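Local coordinates for protein PTS system fructose-like EIIB component 3 (PDB 4TN5) that probably relays a phosphoryl group, carried on a cysteine, from its EIIA partner to fructose as the sugar is taken up across the bacterial membrane, at residues 36-41 / 47-52. Sequence-based numbering, arbitrary orientation.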
loop_
_atom_site.group_PDB
_atom_site.type_symbol
_atom_site.label_atom_id
_atom_site.label_comp_id
_atom_site.label_asym_id
_atom_site.label_seq_id
_atom_site.Cartn_x
_atom_site.Cartn_y
_atom_site.Cartn_z
ATOM N N SER A 36 15.032 6.951 12.949
ATOM C CA SER A 36 16.227 6.221 12.547
ATOM C C SER A 36 16.208 6.074 11.031
ATOM O O SER A 36 15.206 5.650 10.456
ATOM C CB SER A 36 16.268 4.844 13.208
ATOM O OG SER A 36 16.181 4.951 14.618
ATOM N N ILE A 37 17.313 6.427 10.384
ATOM C CA ILE A 37 17.361 6.431 8.927
ATOM C C ILE A 37 18.389 5.455 8.365
ATOM O O ILE A 37 19.582 5.562 8.647
ATOM C CB ILE A 37 17.660 7.839 8.380
ATOM C CG1 ILE A 37 16.719 8.866 9.010
ATOM C CG2 ILE A 37 17.544 7.858 6.863
ATOM C CD1 ILE A 37 16.983 10.289 8.566
ATOM N N GLU A 38 17.914 4.505 7.566
ATOM C CA GLU A 38 18.794 3.574 6.875
ATOM C C GLU A 38 19.221 4.162 5.539
ATOM O O GLU A 38 18.407 4.725 4.808
ATOM C CB GLU A 38 18.096 2.231 6.657
ATOM C CG GLU A 38 18.891 1.239 5.820
ATOM C CD GLU A 38 18.212 -0.114 5.715
ATOM O OE1 GLU A 38 17.699 -0.604 6.744
ATOM O OE2 GLU A 38 18.187 -0.686 4.604
ATOM N N THR A 39 20.505 4.037 5.228
ATOM C CA THR A 39 21.035 4.532 3.967
ATOM C C THR A 39 21.467 3.383 3.064
ATOM O O THR A 39 22.200 2.492 3.488
ATOM C CB THR A 39 22.224 5.484 4.194
ATOM O OG1 THR A 39 21.737 6.819 4.389
ATOM C CG2 THR A 39 23.164 5.462 3.000
ATOM N N GLN A 40 20.997 3.403 1.822
ATOM C CA GLN A 40 21.422 2.427 0.830
ATOM C C GLN A 40 22.008 3.145 -0.379
ATOM O O GLN A 40 21.286 3.793 -1.136
ATOM C CB GLN A 40 20.251 1.535 0.413
ATOM C CG GLN A 40 19.664 0.714 1.552
ATOM C CD GLN A 40 18.551 -0.212 1.097
ATOM O OE1 GLN A 40 18.333 -0.399 -0.100
ATOM N NE2 GLN A 40 17.839 -0.797 2.054
ATOM N N GLY A 41 23.320 3.033 -0.551
ATOM C CA GLY A 41 24.002 3.707 -1.641
ATOM C C GLY A 41 25.130 2.884 -2.231
ATOM O O GLY A 41 25.248 1.689 -1.960
ATOM N N ASN A 47 23.891 2.097 8.823
ATOM C CA ASN A 47 22.905 2.190 9.901
ATOM C C ASN A 47 21.582 1.525 9.564
ATOM O O ASN A 47 20.516 2.114 9.756
ATOM C CB ASN A 47 22.648 3.638 10.317
ATOM C CG ASN A 47 23.896 4.480 10.302
ATOM O OD1 ASN A 47 24.225 5.107 9.295
ATOM N ND2 ASN A 47 24.613 4.491 11.418
ATOM N N ARG A 48 21.681 0.312 9.036
ATOM C CA ARG A 48 20.544 -0.560 8.805
ATOM C C ARG A 48 19.579 -0.617 9.968
ATOM O O ARG A 48 19.985 -0.598 11.126
ATOM C CB ARG A 48 21.070 -1.927 8.389
ATOM C CG ARG A 48 21.290 -2.953 9.451
ATOM C CD ARG A 48 22.449 -3.684 8.999
ATOM N NE ARG A 48 22.892 -4.834 9.755
ATOM C CZ ARG A 48 24.149 -5.275 9.713
ATOM N NH1 ARG A 48 25.036 -4.567 9.029
ATOM N NH2 ARG A 48 24.555 -6.286 10.495
ATOM N N LEU A 49 18.292 -0.618 9.643
ATOM C CA LEU A 49 17.262 -0.577 10.664
ATOM C C LEU A 49 17.183 -1.912 11.390
ATOM O O LEU A 49 17.057 -2.964 10.763
ATOM C CB LEU A 49 15.912 -0.207 10.047
ATOM C CG LEU A 49 15.942 1.145 9.332
ATOM C CD1 LEU A 49 14.671 1.386 8.541
ATOM C CD2 LEU A 49 16.176 2.271 10.329
ATOM N N ALA A 50 17.303 -1.863 12.713
ATOM C CA ALA A 50 17.010 -3.012 13.550
ATOM C C ALA A 50 15.525 -3.267 13.377
ATOM O O ALA A 50 14.750 -2.328 13.237
ATOM C CB ALA A 50 17.319 -2.694 14.991
ATOM N N ASP A 51 15.112 -4.526 13.366
ATOM C CA ASP A 51 13.701 -4.808 13.127
ATOM C C ASP A 51 12.814 -4.531 14.336
ATOM O O ASP A 51 11.618 -4.283 14.183
ATOM C CB ASP A 51 13.489 -6.203 12.539
ATOM C CG ASP A 51 14.203 -6.375 11.214
ATOM O OD1 ASP A 51 14.762 -5.376 10.722
ATOM O OD2 ASP A 51 14.167 -7.484 10.641
ATOM N N GLU A 52 13.405 -4.527 15.528
ATOM C CA GLU A 52 12.696 -4.042 16.704
ATOM C C GLU A 52 12.349 -2.568 16.511
ATOM O O GLU A 52 11.323 -2.102 16.995
ATOM C CB GLU A 52 13.507 -4.242 17.994
ATOM C CG GLU A 52 14.993 -3.876 17.930
ATOM C CD GLU A 52 15.859 -4.971 17.328
ATOM O OE1 GLU A 52 15.458 -5.561 16.304
ATOM O OE2 GLU A 52 16.942 -5.250 17.886
#
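Glu-38 reaches out from strand 34-41 and takes the backbone N-H of Leu-49, the one hydrogen bond between strand segment 36-41 and the linker 47-52. Leu-49 N lies 3.0 Å from Glu-38 OE1, and the bond is almost straight at 174°. The donor comes to the anti side of the carboxylate, tilted 23° out of its plane. The reach depends on an extended chain: CG is anti to the backbone N (chi1 174°), and chi2 carries the acid on toward the linker. Gln-40 NE2 donates a hydrogen bond of 2.6 Å to Glu-38 OE2, with the carboxylate oxygen practically in the amide plane, and Arg-73 forms a salt bridge to OE1. This buried acid is therefore held at both oxygens, and the arginine would be expected to favour its charged form. Cut back to an alanine, this position is likely to leave the Leu-49 N-H without its acceptor and Arg-73 without this carboxylate, while Gln-40 NE2 would keep only Ala-69 O of its two partners.

Van der Waals contacts continue along the strand. Leu-49 CG sits 3.6 Å from Glu-38 CB, against the base of the acid's chain. One leucine methyl, CD2, reaches back to Ser-36, 3.9 Å from its CB and 3.5 Å from its carbonyl O; the serine hydroxyl is engaged by Tyr-3. Val-5 and Phe-74 also touch the Leu-49 side chain.

The backbone of the linker passes close by too, with Arg-48 CA 3.9 Å from Glu-38 CG. Past Leu-49, Ala-50 is the N-cap of helix 51-56. The contact thus pins the connection from edge strand 44-46, antiparallel to 34-41, into that helix against one face of the sheet, opposite helix 18-30, in the layered alpha/beta fold of an EIIB domain.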